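Local coordinates for protein methylglyoxal reductase (NADPH-dependent) (Candida albicans SC5314, PDB 6KWS) that probably reduces methylglyoxal with NADPH as electron donor, as a member of the NAD(P)-dependent epimerase/dehydratase family and its dihydroflavonol-4-reductase subfamily, at residues G11-A14 with Q15-K19; G236-V240 with R241-K245. The protein carries 1 engineered substitution. All coordinates share one frame; numbering follows the deposited sequence.

Contact 1. Residues G11-A14 with Q15-K19; sequences GFIA and QHVVK
G11-A14 closes the glycine-rich turn of the Rossmann fold, between strand 3-7 and helix 12-23, and its carbonyls begin the helical ladder that Q15-K19 continues. G11 O takes the N-H of Q15 at 3.0 Å in an almost straight bond (175°), with the donor tilted off the carbonyl plane. Two residues on, V17 N reaches I13 O at 3.0 Å, and V18 N reaches A14 O at 2.8 Å. Two side chains lie back along the preceding turn. Because CG of Q15 sits beside its own backbone N (chi1 -63°), the start of that chain runs alongside the G11 carbonyl, and the extended remainder carries NE2 to a weak bond with T10 O. The H16 ring turns an edge to the preceding turn, with CD2 3.4 Å from F12 O, while NE2 is hydrogen-bonded to P200 O. On another side, CG2 of I13 meets CG2 of V17 at 4.2 Å, a methyl-to-methyl contact. F12 and I13 belong to the NADPH site. With these carbonyls directed along the helix, the first-turn N-H groups face its amino end, an orientation that in Rossmann folds typically suits the cofactor's phosphates.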
ATOM      1  N   GLY A  11       7.243   5.591  -5.019  1.00 32.80           N
ATOM      2  CA  GLY A  11       6.902   4.829  -3.829  1.00 30.85           C
ATOM      3  C   GLY A  11       7.051   3.321  -4.039  1.00 35.70           C
ATOM      4  O   GLY A  11       7.256   2.814  -5.146  1.00 38.23           O
ATOM      5  N   PHE A  12       6.913   2.593  -2.927  1.00 29.02           N
ATOM      6  CA  PHE A  12       7.169   1.151  -2.887  1.00 27.57           C
ATOM      7  C   PHE A  12       6.165   0.371  -3.733  1.00 32.32           C
ATOM      8  O   PHE A  12       6.537  -0.356  -4.663  1.00 37.24           O
ATOM      9  CB  PHE A  12       7.140   0.697  -1.427  1.00 28.71           C
ATOM     10  CG  PHE A  12       7.285  -0.773  -1.218  1.00 32.27           C
ATOM     11  CD1 PHE A  12       8.281  -1.505  -1.867  1.00 36.45           C
ATOM     12  CD2 PHE A  12       6.470  -1.416  -0.308  1.00 26.42           C
ATOM     13  CE1 PHE A  12       8.428  -2.864  -1.636  1.00 32.53           C
ATOM     14  CE2 PHE A  12       6.599  -2.776  -0.066  1.00 30.96           C
ATOM     15  CZ  PHE A  12       7.575  -3.504  -0.723  1.00 36.10           C
ATOM     16  N   ILE A  13       4.880   0.487  -3.414  1.00 34.70           N
ATOM     17  CA  ILE A  13       3.870  -0.135  -4.265  1.00 31.46           C
ATOM     18  C   ILE A  13       3.924   0.464  -5.663  1.00 34.82           C
ATOM     19  O   ILE A  13       3.782  -0.247  -6.664  1.00 36.73           O
ATOM     20  CB  ILE A  13       2.470   0.023  -3.649  1.00 25.23           C
ATOM     21  CG1 ILE A  13       2.401  -0.593  -2.242  1.00 25.19           C
ATOM     22  CG2 ILE A  13       1.447  -0.545  -4.563  1.00 27.20           C
ATOM     23  CD1 ILE A  13       1.065  -0.325  -1.532  1.00 24.27           C
ATOM     24  N   ALA A  14       4.160   1.778  -5.759  1.00 37.77           N
ATOM     25  CA  ALA A  14       3.945   2.477  -7.025  1.00 36.38           C
ATOM     26  C   ALA A  14       4.909   1.998  -8.102  1.00 38.49           C
ATOM     27  O   ALA A  14       4.492   1.686  -9.228  1.00 37.59           O
ATOM     28  CB  ALA A  14       4.063   3.986  -6.827  1.00 36.00           C
ATOM     29  N   GLN A  15       6.204   1.930  -7.776  1.00 36.36           N
ATOM     30  CA  GLN A  15       7.180   1.416  -8.730  1.00 36.74           C
ATOM     31  C   GLN A  15       6.730   0.082  -9.311  1.00 36.20           C
ATOM     32  O   GLN A  15       6.906  -0.182 -10.506  1.00 37.69           O
ATOM     33  CB  GLN A  15       8.548   1.278  -8.056  1.00 37.62           C
ATOM     34  CG  GLN A  15       9.125   2.601  -7.575  1.00 40.59           C
ATOM     35  CD  GLN A  15      10.651   2.591  -7.488  1.00 46.17           C
ATOM     36  OE1 GLN A  15      11.305   1.599  -7.822  1.00 51.73           O
ATOM     37  NE2 GLN A  15      11.221   3.699  -7.036  1.00 41.64           N
ATOM     38  N   HIS A  16       6.132  -0.767  -8.481  1.00 36.14           N
ATOM     39  CA  HIS A  16       5.666  -2.055  -8.972  1.00 33.73           C
ATOM     40  C   HIS A  16       4.491  -1.884  -9.927  1.00 36.63           C
ATOM     41  O   HIS A  16       4.443  -2.527 -10.988  1.00 35.13           O
ATOM     42  CB  HIS A  16       5.299  -2.943  -7.795  1.00 32.26           C
ATOM     43  CG  HIS A  16       6.477  -3.612  -7.164  1.00 38.44           C
ATOM     44  ND1 HIS A  16       7.201  -4.597  -7.803  1.00 38.12           N
ATOM     45  CD2 HIS A  16       7.073  -3.428  -5.959  1.00 37.99           C
ATOM     46  CE1 HIS A  16       8.185  -4.997  -7.016  1.00 37.81           C
ATOM     47  NE2 HIS A  16       8.134  -4.300  -5.893  1.00 35.85           N
ATOM     48  N   VAL A  17       3.551  -1.001  -9.584  1.00 34.06           N
ATOM     49  CA  VAL A  17       2.462  -0.682 -10.501  1.00 34.82           C
ATOM     50  C   VAL A  17       3.019  -0.184 -11.833  1.00 36.25           C
ATOM     51  O   VAL A  17       2.596  -0.617 -12.915  1.00 33.90           O
ATOM     52  CB  VAL A  17       1.521   0.349  -9.854  1.00 35.69           C
ATOM     53  CG1 VAL A  17       0.614   0.981 -10.900  1.00 28.77           C
ATOM     54  CG2 VAL A  17       0.706  -0.311  -8.726  1.00 33.67           C
ATOM     55  N   VAL A  18       4.000   0.717 -11.767  1.00 32.24           N
ATOM     56  CA  VAL A  18       4.577   1.286 -12.979  1.00 33.23           C
ATOM     57  C   VAL A  18       5.172   0.190 -13.855  1.00 36.10           C
ATOM     58  O   VAL A  18       4.906   0.121 -15.064  1.00 34.81           O
ATOM     59  CB  VAL A  18       5.622   2.354 -12.612  1.00 37.72           C
ATOM     60  CG1 VAL A  18       6.500   2.688 -13.799  1.00 32.97           C
ATOM     61  CG2 VAL A  18       4.917   3.612 -12.125  1.00 36.19           C
ATOM     62  N   LYS A  19       5.998  -0.676 -13.255  1.00 36.84           N
ATOM     63  CA  LYS A  19       6.593  -1.791 -13.989  1.00 32.90           C
ATOM     64  C   LYS A  19       5.523  -2.657 -14.642  1.00 32.77           C
ATOM     65  O   LYS A  19       5.618  -3.002 -15.823  1.00 31.57           O
ATOM     66  CB  LYS A  19       7.459  -2.631 -13.047  1.00 33.88           C
ATOM     67  CG  LYS A  19       8.186  -3.761 -13.742  1.00 32.33           C
ATOM     68  CD  LYS A  19       8.765  -4.780 -12.775  1.00 43.17           C
ATOM     69  CE  LYS A  19       9.715  -4.127 -11.748  1.00 51.72           C
ATOM     70  NZ  LYS A  19      11.000  -4.885 -11.513  1.00 52.74           N
TER

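Contact 2. Residues G236-V240 with R241-K245; sequences GWVDV and RDVAK
D239, V240 and R241 make a capped helix start, where strand 234-239 of the central sheet turns into helix 240-252. D239 is the N-cap: its CG lies anti to the backbone N (chi1 -175°), which lays the carboxylate beside the first turn, where OD1 accepts R241 N at 2.8 Å. The same oxygen takes R241 NE, also at 2.8 Å, in a nearly straight bond. The two donors arrive from opposite faces of the carboxylate plane, the backbone amide on the anti side and NE on the syn side. R241 thus grips side-on, with NH2 reaching OD2 at 2.9 Å from above that plane; carboxylate and guanidinium are turned 32° apart. A bend at chi3 (-61°) brings the guanidinium back to D239. OD2 also bonds S326 OG and NH2 has a second carboxylate in D329; the guanidinium and the amide of R241 would probably help keep D239 ionised. V240 contributes its carbonyl, which accepts A244 N at 2.9 Å, while its side chain lies against F12 and H16 of helix 12-23. Just before the cap, V238 crosses V243 at about a right angle, CG1 of V238 lying 3.5 Å from CG2 of V243.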
ATOM      1  N   GLY A 236      -2.332  -9.232   9.371  1.00 30.71           N
ATOM      2  CA  GLY A 236      -2.387  -9.714   8.024  1.00 27.26           C
ATOM      3  C   GLY A 236      -1.255  -9.134   7.209  1.00 30.88           C
ATOM      4  O   GLY A 236      -0.716  -8.073   7.512  1.00 32.61           O
ATOM      5  N   TRP A 237      -0.872  -9.849   6.160  1.00 29.99           N
ATOM      6  CA  TRP A 237       0.162  -9.375   5.262  1.00 28.55           C
ATOM      7  C   TRP A 237      -0.285  -9.697   3.846  1.00 31.61           C
ATOM      8  O   TRP A 237      -1.173 -10.526   3.629  1.00 29.97           O
ATOM      9  CB  TRP A 237       1.518 -10.034   5.576  1.00 30.32           C
ATOM     10  CG  TRP A 237       1.457 -11.467   5.181  1.00 32.95           C
ATOM     11  CD1 TRP A 237       0.949 -12.506   5.911  1.00 31.50           C
ATOM     12  CD2 TRP A 237       1.812 -12.007   3.905  1.00 34.57           C
ATOM     13  NE1 TRP A 237       0.986 -13.667   5.169  1.00 29.04           N
ATOM     14  CE2 TRP A 237       1.513 -13.385   3.936  1.00 32.84           C
ATOM     15  CE3 TRP A 237       2.359 -11.455   2.740  1.00 29.99           C
ATOM     16  CZ2 TRP A 237       1.745 -14.216   2.849  1.00 31.64           C
ATOM     17  CZ3 TRP A 237       2.595 -12.279   1.674  1.00 32.41           C
ATOM     18  CH2 TRP A 237       2.287 -13.651   1.732  1.00 32.41           C
ATOM     19  N   VAL A 238       0.360  -9.055   2.881  1.00 34.72           N
ATOM     20  CA  VAL A 238       0.150  -9.347   1.468  1.00 28.27           C
ATOM     21  C   VAL A 238       1.403  -8.884   0.741  1.00 29.59           C
ATOM     22  O   VAL A 238       2.046  -7.917   1.156  1.00 31.13           O
ATOM     23  CB  VAL A 238      -1.127  -8.645   0.953  1.00 28.33           C
ATOM     24  CG1 VAL A 238      -0.993  -7.158   1.157  1.00 32.71           C
ATOM     25  CG2 VAL A 238      -1.370  -8.945  -0.495  1.00 28.86           C
ATOM     26  N   ASP A 239       1.779  -9.602  -0.314  1.00 32.00           N
ATOM     27  CA  ASP A 239       2.977  -9.239  -1.063  1.00 29.69           C
ATOM     28  C   ASP A 239       2.714  -8.007  -1.926  1.00 32.36           C
ATOM     29  O   ASP A 239       1.635  -7.855  -2.507  1.00 30.25           O
ATOM     30  CB  ASP A 239       3.438 -10.413  -1.931  1.00 36.04           C
ATOM     31  CG  ASP A 239       4.766 -10.145  -2.641  1.00 35.43           C
ATOM     32  OD1 ASP A 239       4.778  -9.497  -3.721  1.00 34.01           O
ATOM     33  OD2 ASP A 239       5.801 -10.606  -2.123  1.00 37.73           O
ATOM     34  N   VAL A 240       3.731  -7.138  -2.015  1.00 31.31           N
ATOM     35  CA  VAL A 240       3.622  -5.853  -2.705  1.00 32.63           C
ATOM     36  C   VAL A 240       3.296  -6.037  -4.177  1.00 37.37           C
ATOM     37  O   VAL A 240       2.596  -5.207  -4.773  1.00 38.06           O
ATOM     38  CB  VAL A 240       4.924  -5.046  -2.528  1.00 32.96           C
ATOM     39  CG1 VAL A 240       6.089  -5.803  -3.116  1.00 31.23           C
ATOM     40  CG2 VAL A 240       4.809  -3.654  -3.160  1.00 28.93           C
ATOM     41  N   ARG A 241       3.795  -7.115  -4.789  1.00 36.48           N
ATOM     42  CA  ARG A 241       3.542  -7.348  -6.204  1.00 33.65           C
ATOM     43  C   ARG A 241       2.070  -7.657  -6.469  1.00 37.30           C
ATOM     44  O   ARG A 241       1.519  -7.245  -7.497  1.00 34.07           O
ATOM     45  CB  ARG A 241       4.454  -8.466  -6.693  1.00 33.73           C
ATOM     46  CG  ARG A 241       5.902  -8.009  -6.773  1.00 34.14           C
ATOM     47  CD  ARG A 241       6.868  -9.167  -6.827  1.00 30.75           C
ATOM     48  NE  ARG A 241       6.785 -10.000  -5.629  1.00 37.40           N
ATOM     49  CZ  ARG A 241       7.602 -11.020  -5.373  1.00 37.53           C
ATOM     50  NH1 ARG A 241       8.574 -11.327  -6.221  1.00 33.25           N
ATOM     51  NH2 ARG A 241       7.459 -11.726  -4.259  1.00 36.02           N
ATOM     52  N   ASP A 242       1.409  -8.364  -5.543  1.00 39.30           N
ATOM     53  CA  ASP A 242      -0.027  -8.600  -5.686  1.00 38.30           C
ATOM     54  C   ASP A 242      -0.837  -7.334  -5.431  1.00 35.06           C
ATOM     55  O   ASP A 242      -1.875  -7.115  -6.064  1.00 35.76           O
ATOM     56  CB  ASP A 242      -0.450  -9.730  -4.753  1.00 36.80           C
ATOM     57  CG  ASP A 242       0.278 -11.022  -5.072  1.00 43.44           C
ATOM     58  OD1 ASP A 242       0.528 -11.237  -6.292  1.00 45.96           O
ATOM     59  OD2 ASP A 242       0.620 -11.799  -4.133  1.00 39.97           O
ATOM     60  N   VAL A 243      -0.381  -6.482  -4.523  1.00 34.82           N
ATOM     61  CA  VAL A 243      -1.045  -5.205  -4.332  1.00 32.59           C
ATOM     62  C   VAL A 243      -0.942  -4.380  -5.603  1.00 37.29           C
ATOM     63  O   VAL A 243      -1.954  -3.908  -6.140  1.00 40.02           O
ATOM     64  CB  VAL A 243      -0.444  -4.474  -3.115  1.00 37.08           C
ATOM     65  CG1 VAL A 243      -1.106  -3.125  -2.907  1.00 30.92           C
ATOM     66  CG2 VAL A 243      -0.576  -5.333  -1.859  1.00 31.59           C
ATOM     67  N   ALA A 244       0.285  -4.220  -6.118  1.00 37.65           N
ATOM     68  CA  ALA A 244       0.495  -3.527  -7.387  1.00 35.46           C
ATOM     69  C   ALA A 244      -0.415  -4.082  -8.480  1.00 38.10           C
ATOM     70  O   ALA A 244      -1.062  -3.322  -9.209  1.00 38.68           O
ATOM     71  CB  ALA A 244       1.956  -3.635  -7.816  1.00 30.71           C
ATOM     72  N   LYS A 245      -0.478  -5.410  -8.609  1.00 33.21           N
ATOM     73  CA  LYS A 245      -1.298  -5.973  -9.668  1.00 34.42           C
ATOM     74  C   LYS A 245      -2.768  -5.658  -9.440  1.00 37.27           C
ATOM     75  O   LYS A 245      -3.514  -5.409 -10.396  1.00 37.62           O
ATOM     76  CB  LYS A 245      -1.081  -7.475  -9.767  1.00 37.12           C
ATOM     77  CG  LYS A 245      -1.877  -8.107 -10.886  1.00 34.58           C
ATOM     78  CD  LYS A 245      -1.449  -9.536 -11.124  1.00 41.23           C
ATOM     79  CE  LYS A 245      -2.389 -10.235 -12.109  1.00 49.85           C
ATOM     80  NZ  LYS A 245      -1.654 -11.048 -13.122  1.00 58.22           N
TER

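How the contacts relate
Both contacts are buried and both concern the opening turns of a helix, yet they begin those turns by different means. Contact 1 relies on main-chain bonding at a glycine-rich turn beside the cofactor site, with little side-chain chemistry of its own; contact 2 adds a charged aspartate-arginine pair to an N-cap. Their helices, 12-23 and 240-252, pack directly on each other: CB of H16 is 3.4 Å from CB of A244, and CZ of F12 is 3.6 Å from CB of V240. A hydrogen bond from Q20 NE2 to R241 O adds to this seam, whereas the D239-R241 pair meets S326 and D329. V240 and F12 both lie near V197, which places contact 2 next to residues of the NADPH site.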